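Local coordinates for Tol-Pal system protein TolB (Acinetobacter baumannii, PDB 7MX5) that probably serves as the periplasmic component of the Tol-Pal system, which takes part in outer-membrane invagination during cell division and helps to maintain outer-membrane integrity, at residues L229-M234 with I259-R264; M253-G258 with S276-S281; P282-Y287 with K295-K300. All blocks are in the same frame, centred on the assembly; numbering follows the deposited sequence.

Contact 1 (L229-M234 with I259-R264)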
# COMPACT_ATOMS: atom_id res chain seq x y z
N LEU A 229 -5.42 -18.29 4.20
CA LEU A 229 -4.38 -19.14 3.63
C LEU A 229 -3.06 -18.89 4.34
O LEU A 229 -2.79 -17.79 4.83
CB LEU A 229 -4.22 -18.88 2.13
CG LEU A 229 -5.33 -19.37 1.20
CD1 LEU A 229 -5.27 -18.64 -0.12
CD2 LEU A 229 -5.24 -20.87 0.99
N PHE A 230 -2.23 -19.93 4.39
CA PHE A 230 -0.91 -19.81 4.99
C PHE A 230 -0.02 -20.91 4.45
O PHE A 230 -0.49 -21.94 3.95
CB PHE A 230 -0.98 -19.87 6.52
CG PHE A 230 -1.52 -21.16 7.07
CD1 PHE A 230 -2.89 -21.41 7.07
CD2 PHE A 230 -0.67 -22.11 7.60
CE1 PHE A 230 -3.39 -22.60 7.58
CE2 PHE A 230 -1.16 -23.30 8.11
CZ PHE A 230 -2.52 -23.54 8.10
N THR A 231 1.29 -20.68 4.55
CA THR A 231 2.29 -21.63 4.11
C THR A 231 2.86 -22.38 5.31
O THR A 231 3.10 -21.80 6.37
CB THR A 231 3.43 -20.93 3.36
OG1 THR A 231 2.88 -19.93 2.50
CG2 THR A 231 4.21 -21.94 2.53
N ALA A 232 3.07 -23.69 5.13
CA ALA A 232 3.59 -24.52 6.20
C ALA A 232 4.16 -25.79 5.59
O ALA A 232 3.61 -26.33 4.63
CB ALA A 232 2.50 -24.86 7.23
N SER A 233 5.26 -26.27 6.17
CA SER A 233 5.93 -27.49 5.73
C SER A 233 6.02 -28.42 6.94
O SER A 233 7.00 -28.38 7.68
CB SER A 233 7.32 -27.19 5.17
OG SER A 233 7.97 -26.18 5.93
N MET A 234 4.99 -29.26 7.12
CA MET A 234 5.02 -30.23 8.21
C MET A 234 6.29 -31.07 8.13
O MET A 234 7.01 -31.24 9.12
CB MET A 234 3.78 -31.12 8.17
CG MET A 234 2.81 -30.95 9.35
SD MET A 234 3.49 -30.69 11.01
CE MET A 234 4.70 -32.00 11.17
N ILE A 259 10.53 -24.99 -3.20
CA ILE A 259 10.84 -23.60 -2.90
C ILE A 259 9.78 -23.07 -1.94
O ILE A 259 8.72 -23.68 -1.75
CB ILE A 259 10.91 -22.71 -4.17
CG1 ILE A 259 9.59 -22.76 -4.93
CG2 ILE A 259 12.07 -23.13 -5.05
CD1 ILE A 259 9.38 -21.59 -5.87
N ASP A 260 10.08 -21.93 -1.33
CA ASP A 260 9.13 -21.29 -0.43
C ASP A 260 8.07 -20.55 -1.24
O ASP A 260 8.39 -19.85 -2.22
CB ASP A 260 9.84 -20.33 0.52
CG ASP A 260 9.36 -20.47 1.95
OD1 ASP A 260 8.15 -20.28 2.19
OD2 ASP A 260 10.19 -20.77 2.83
N THR A 261 6.82 -20.69 -0.84
CA THR A 261 5.69 -20.16 -1.58
C THR A 261 4.79 -19.34 -0.66
O THR A 261 4.86 -19.44 0.57
CB THR A 261 4.87 -21.27 -2.25
OG1 THR A 261 3.85 -20.70 -3.07
CG2 THR A 261 4.24 -22.17 -1.19
N GLU A 262 3.94 -18.52 -1.28
CA GLU A 262 2.96 -17.71 -0.58
C GLU A 262 1.68 -17.67 -1.40
O GLU A 262 1.73 -17.51 -2.63
CB GLU A 262 3.47 -16.27 -0.35
CG GLU A 262 4.89 -16.18 0.19
CD GLU A 262 5.93 -16.12 -0.91
OE1 GLU A 262 5.54 -16.11 -2.10
OE2 GLU A 262 7.14 -16.09 -0.59
N ALA A 263 0.54 -17.80 -0.73
CA ALA A 263 -0.76 -17.81 -1.37
C ALA A 263 -1.50 -16.50 -1.09
O ALA A 263 -1.48 -16.01 0.04
CB ALA A 263 -1.60 -18.99 -0.90
N ARG A 264 -2.14 -15.95 -2.12
CA ARG A 264 -2.87 -14.69 -2.02
C ARG A 264 -4.22 -14.85 -2.70
O ARG A 264 -4.28 -15.21 -3.88
CB ARG A 264 -2.08 -13.54 -2.65
CG ARG A 264 -0.68 -13.36 -2.08
CD ARG A 264 -0.62 -12.19 -1.12
NE ARG A 264 0.65 -12.11 -0.42
CZ ARG A 264 1.29 -10.98 -0.15
NH1 ARG A 264 0.80 -9.80 -0.52
NH2 ARG A 264 2.45 -11.03 0.50
O HOH W 1 0.54 -18.15 2.08
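The flat peptide carbonyl of T261 is met by the side chain of T231, which brings both its branches to the oxygen. T231 OG1 donates a hydrogen bond to T261 O (2.8 Å) from above the carbonyl plane, 37° out of it, and T231 CG2 comes within 3.2 Å of the same T261 O. Because T231 OG1 lies beside its own backbone N (chi1 -41°), CG2 is left anti to that nitrogen and can also touch T261 CG2, methyl against methyl at 3.7 Å. A threonine suits this place, since a single beta-branched side chain supplies a donor for the carbonyl and an apolar surface for its neighbour. The hydroxyl has a second role: an ordered water donates to T231 OG1 (3.0 Å) and accepts from the backbone N of A263 (2.8 Å), so that T231 OG1 reaches one peptide of 259-264 directly and the next through the water. The setting is the seam between two adjacent blades of a beta-propeller: strand 227-232 is the second strand of its blade, and residues 259-264 lead into the first strand of the next. The two run antiparallel yet share no backbone hydrogen bond; the polar link between them is the threonine hydroxyl and the water. Toward L229 and A263 the contact between the segments is apolar. L229 CD1 rests on A263 CB at 3.8 Å, and F272 of the second blade touches both residues. The small A263 lets leucine approach this closely, while I240 packs on it from the first blade. T261 OG1 turns instead to the carbonyl oxygen of T275.

Contact 2 (M253-G258 with S276-S281)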
# COMPACT_ATOMS: atom_id res chain seq x y z
N MET A 253 -3.71 -27.84 0.22
CA MET A 253 -4.17 -27.58 -1.14
C MET A 253 -3.15 -27.92 -2.22
O MET A 253 -3.42 -28.76 -3.08
CB MET A 253 -4.62 -26.13 -1.28
CG MET A 253 -5.22 -25.53 -0.02
SD MET A 253 -7.02 -25.73 0.02
CE MET A 253 -7.52 -24.29 -0.90
N THR A 254 -2.00 -27.24 -2.24
CA THR A 254 -1.13 -27.46 -3.39
C THR A 254 0.35 -27.82 -3.34
O THR A 254 0.72 -28.99 -3.23
CB THR A 254 -1.21 -26.28 -4.40
OG1 THR A 254 -2.38 -25.47 -4.16
CG2 THR A 254 -1.25 -26.80 -5.83
N ASN A 255 1.19 -26.80 -3.43
CA ASN A 255 2.61 -27.00 -3.65
C ASN A 255 3.71 -27.65 -2.83
O ASN A 255 4.22 -27.10 -1.87
CB ASN A 255 3.19 -25.78 -4.32
CG ASN A 255 3.47 -26.04 -5.75
OD1 ASN A 255 4.56 -25.80 -6.23
ND2 ASN A 255 2.51 -26.61 -6.42
N ASP A 256 4.11 -28.84 -3.28
CA ASP A 256 5.28 -29.46 -2.67
C ASP A 256 6.42 -29.40 -3.70
O ASP A 256 6.86 -30.43 -4.22
CB ASP A 256 4.93 -30.91 -2.28
CG ASP A 256 5.99 -31.56 -1.41
OD1 ASP A 256 7.18 -31.22 -1.53
OD2 ASP A 256 5.62 -32.44 -0.60
N SER A 257 6.88 -28.19 -3.99
CA SER A 257 7.71 -27.95 -5.17
C SER A 257 9.17 -27.62 -4.86
O SER A 257 9.94 -27.39 -5.80
CB SER A 257 7.11 -26.82 -6.01
OG SER A 257 7.06 -25.60 -5.29
N GLY A 258 9.57 -27.58 -3.60
CA GLY A 258 10.96 -27.40 -3.26
C GLY A 258 11.42 -25.97 -3.09
O GLY A 258 12.62 -25.74 -2.85
N SER A 276 5.28 -21.32 -7.55
CA SER A 276 5.47 -22.76 -7.68
C SER A 276 6.71 -23.05 -8.51
O SER A 276 6.99 -22.36 -9.49
CB SER A 276 4.24 -23.39 -8.34
OG SER A 276 4.45 -24.78 -8.53
N ASP A 277 7.44 -24.09 -8.11
CA ASP A 277 8.59 -24.59 -8.86
C ASP A 277 8.30 -25.93 -9.53
O ASP A 277 9.24 -26.63 -9.94
CB ASP A 277 9.81 -24.71 -7.94
CG ASP A 277 11.13 -24.61 -8.70
OD1 ASP A 277 11.42 -23.53 -9.25
OD2 ASP A 277 11.86 -25.62 -8.75
N ARG A 278 7.03 -26.29 -9.66
CA ARG A 278 6.67 -27.60 -10.22
C ARG A 278 7.05 -27.73 -11.68
O ARG A 278 7.12 -28.86 -12.19
CB ARG A 278 5.17 -27.85 -10.04
CG ARG A 278 4.28 -26.86 -10.77
CD ARG A 278 2.90 -27.44 -11.02
NE ARG A 278 1.99 -27.17 -9.91
CZ ARG A 278 0.72 -27.56 -9.88
NH1 ARG A 278 0.18 -28.23 -10.89
NH2 ARG A 278 -0.01 -27.28 -8.81
N GLY A 279 7.29 -26.63 -12.38
CA GLY A 279 7.73 -26.66 -13.76
C GLY A 279 9.22 -26.54 -13.97
O GLY A 279 9.66 -26.47 -15.12
N GLY A 280 10.01 -26.53 -12.90
CA GLY A 280 11.44 -26.37 -12.99
C GLY A 280 11.93 -24.95 -12.77
O GLY A 280 13.15 -24.74 -12.71
N SER A 281 11.02 -23.99 -12.65
CA SER A 281 11.37 -22.59 -12.44
C SER A 281 10.23 -21.93 -11.68
O SER A 281 9.07 -22.30 -11.87
CB SER A 281 11.63 -21.86 -13.76
OG SER A 281 10.43 -21.70 -14.49
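S257 and D277 meet where the loop joining two propeller blades passes beside a hairpin turn of the second blade, the turn between strands 271-276 and 283-288. The backbone N of D277 points almost straight at S257 OG, the N-H...O angle being 169°, but at 3.2 Å the hydrogen bond is weak. Just before the turn, S276 OG accepts from the backbone N of R278 at 3.2 Å, an ST turn; serine suits the place because its short side chain folds back onto the main chain. S276 also faces the amide of N255, although the position of N255 OD1 is doubtful. R278 reaches across T254 and N255, its chain bent at chi3. N255 ND2 lies at the edge of the guanidinium, near its plane, with the amide and guanidinium planes only 11° apart, and R278 NH2 meets T254 CG2 in plane at 3.3 Å. Y285 gives this cation a cation-pi partner. The turn is closed by the bond from G280 N to D277 O (3.1 Å), and the positive phi of G280 favours glycine. D277 to G280 thus form a type I beta turn, overlapped at its start by an ST turn, in the connection between two strands of a propeller blade.

Contact 3 (P282-Y287 with K295-K300)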
# COMPACT_ATOMS: atom_id res chain seq x y z
N PRO A 282 10.53 -20.96 -10.81
CA PRO A 282 9.46 -20.31 -10.03
C PRO A 282 8.52 -19.53 -10.94
O PRO A 282 8.93 -18.59 -11.63
CB PRO A 282 10.23 -19.38 -9.08
CG PRO A 282 11.65 -19.84 -9.11
CD PRO A 282 11.87 -20.51 -10.42
N GLN A 283 7.25 -19.93 -10.94
CA GLN A 283 6.21 -19.26 -11.71
C GLN A 283 5.00 -19.02 -10.81
O GLN A 283 4.88 -19.61 -9.73
CB GLN A 283 5.80 -20.06 -12.95
CG GLN A 283 6.92 -20.28 -13.96
CD GLN A 283 7.48 -18.98 -14.51
OE1 GLN A 283 6.81 -17.95 -14.52
NE2 GLN A 283 8.73 -19.02 -14.97
N ILE A 284 4.11 -18.15 -11.26
CA ILE A 284 2.90 -17.81 -10.53
C ILE A 284 1.75 -18.61 -11.13
O ILE A 284 1.46 -18.49 -12.33
CB ILE A 284 2.61 -16.30 -10.57
CG1 ILE A 284 3.60 -15.55 -9.67
CG2 ILE A 284 1.18 -16.02 -10.14
CD1 ILE A 284 3.48 -14.06 -9.78
N TYR A 285 1.09 -19.41 -10.31
CA TYR A 285 -0.04 -20.23 -10.72
C TYR A 285 -1.31 -19.77 -10.03
O TYR A 285 -1.28 -19.01 -9.06
CB TYR A 285 0.23 -21.71 -10.42
CG TYR A 285 1.33 -22.32 -11.26
CD1 TYR A 285 2.66 -22.02 -11.03
CD2 TYR A 285 1.02 -23.21 -12.29
CE1 TYR A 285 3.66 -22.58 -11.80
CE2 TYR A 285 2.02 -23.77 -13.07
CZ TYR A 285 3.34 -23.45 -12.81
OH TYR A 285 4.34 -24.01 -13.58
N ARG A 286 -2.44 -20.23 -10.55
CA ARG A 286 -3.76 -19.88 -10.03
C ARG A 286 -4.51 -21.16 -9.69
O ARG A 286 -4.76 -21.99 -10.57
CB ARG A 286 -4.55 -19.05 -11.04
CG ARG A 286 -5.95 -18.68 -10.58
CD ARG A 286 -6.81 -18.20 -11.75
NE ARG A 286 -8.16 -17.85 -11.33
CZ ARG A 286 -9.20 -18.68 -11.39
NH1 ARG A 286 -9.06 -19.92 -11.84
NH2 ARG A 286 -10.39 -18.26 -10.99
N TYR A 287 -4.87 -21.32 -8.41
CA TYR A 287 -5.65 -22.45 -7.95
C TYR A 287 -7.12 -22.05 -7.90
O TYR A 287 -7.48 -21.11 -7.18
CB TYR A 287 -5.19 -22.93 -6.58
CG TYR A 287 -6.00 -24.09 -6.03
CD1 TYR A 287 -5.66 -25.40 -6.31
CD2 TYR A 287 -7.13 -23.86 -5.24
CE1 TYR A 287 -6.40 -26.46 -5.82
CE2 TYR A 287 -7.87 -24.91 -4.74
CZ TYR A 287 -7.50 -26.21 -5.04
OH TYR A 287 -8.25 -27.26 -4.54
N LYS A 295 -3.60 -23.49 -12.69
CA LYS A 295 -3.30 -22.94 -14.00
C LYS A 295 -2.17 -21.94 -13.89
O LYS A 295 -2.13 -21.13 -12.96
CB LYS A 295 -4.54 -22.27 -14.61
CG LYS A 295 -4.33 -21.73 -16.01
CD LYS A 295 -5.09 -20.43 -16.21
CE LYS A 295 -6.59 -20.66 -16.15
NZ LYS A 295 -7.32 -19.43 -15.74
N ARG A 296 -1.24 -22.00 -14.84
CA ARG A 296 -0.13 -21.06 -14.87
C ARG A 296 -0.58 -19.71 -15.41
O ARG A 296 -1.30 -19.64 -16.41
CB ARG A 296 1.01 -21.61 -15.73
CG ARG A 296 2.28 -20.78 -15.66
CD ARG A 296 3.46 -21.49 -16.30
NE ARG A 296 4.53 -20.56 -16.64
CZ ARG A 296 5.60 -20.88 -17.36
NH1 ARG A 296 5.77 -22.10 -17.84
NH2 ARG A 296 6.52 -19.95 -17.59
N LEU A 297 -0.16 -18.64 -14.74
CA LEU A 297 -0.50 -17.28 -15.13
C LEU A 297 0.64 -16.53 -15.78
O LEU A 297 0.41 -15.75 -16.71
CB LEU A 297 -0.99 -16.49 -13.91
CG LEU A 297 -2.34 -16.90 -13.32
CD1 LEU A 297 -2.65 -16.09 -12.07
CD2 LEU A 297 -3.44 -16.75 -14.35
N THR A 298 1.87 -16.75 -15.33
CA THR A 298 3.03 -16.03 -15.84
C THR A 298 3.84 -16.93 -16.76
O THR A 298 4.20 -18.05 -16.39
CB THR A 298 3.92 -15.54 -14.69
OG1 THR A 298 4.22 -16.64 -13.82
CG2 THR A 298 3.20 -14.46 -13.89
N PHE A 299 4.11 -16.43 -17.97
CA PHE A 299 4.86 -17.18 -18.97
C PHE A 299 6.13 -16.49 -19.43
O PHE A 299 6.95 -17.14 -20.10
CB PHE A 299 3.97 -17.47 -20.19
CG PHE A 299 2.73 -18.25 -19.87
CD1 PHE A 299 2.77 -19.64 -19.79
CD2 PHE A 299 1.53 -17.61 -19.65
CE1 PHE A 299 1.63 -20.36 -19.50
CE2 PHE A 299 0.38 -18.32 -19.36
CZ PHE A 299 0.43 -19.70 -19.28
N LYS A 300 6.32 -15.22 -19.11
CA LYS A 300 7.50 -14.48 -19.55
C LYS A 300 8.62 -14.64 -18.54
O LYS A 300 8.41 -14.48 -17.33
CB LYS A 300 7.16 -13.00 -19.74
CG LYS A 300 6.10 -12.73 -20.79
CD LYS A 300 6.28 -11.36 -21.42
CE LYS A 300 5.15 -11.04 -22.39
NZ LYS A 300 4.59 -9.68 -22.16
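Y285 pairs with R296, and R286 with K295, in the antiparallel register of the two outer strands of a propeller blade. R286 and K295 are the hydrogen-bonded pair, R286 N giving to K295 O (2.6 Å) and K295 N to R286 O (2.8 Å). One pair beyond Y285 and R296, strand 294-296 has ended and the pattern changes. I284 O still receives L297 N (2.9 Å), with a weak second bond from T298 N, but L297 O turns to Q332 NE2 in the next blade. The N-H of I284 is satisfied by a side chain instead: T298 OG1 accepts from I284 N at 3.0 Å, nearly straight at 167°. That position follows from the first torsion of T298, which sets OG1 between its backbone N and carbonyl carbon (chi1 52°). The same hydroxyl donates to Q283 OE1 (3.0 Å), in the plane of the amide, so threonine serves as acceptor and donor at once. Q283 OE1 takes a further bond from N304 ND2, and Q283 NE2 joins S281 OG. R296 donates from NE to T298 O (2.5 Å), near the guanidinium plane; Q283 CG lies over one face of that group and F299 CD1 over the opposite one. A long arginine suits this spot, for its CG makes a CH-pi contact over the face of the Y285 ring, 4.2 Å from the centroid, before the charge is reached. Beyond R286 CB, which touches L297 CD1, R286 NH1 and K295 NZ are like charges 4.3 Å apart, which probably repel mildly; a long, weak ion pair of R286 NH2 with D288 OD1 may offset this. The whole is the antiparallel beta hairpin that makes up the outer half of a four-stranded propeller blade.

How the contacts relate
The three contacts sit around one blade of the propeller, strands 263-265 to 294-296. Contact 1 joins its innermost strand to the preceding blade and is the most buried, with apolar groups, one threonine and a water, and no backbone bonds across it. Contact 3 lies within the blade, between its outer strands; here backbone hydrogen bonds dominate, and charged side chains lie toward the surface. Contact 2 holds two loops, partly open, through serine hydroxyls, with an arginine packed against them. Contacts 2 and 3 are tied by a probable hydrogen bond from S276 N to Q283 O (2.8 Å), whereas I259 of contact 1 packs on D277 and P282, touching both others.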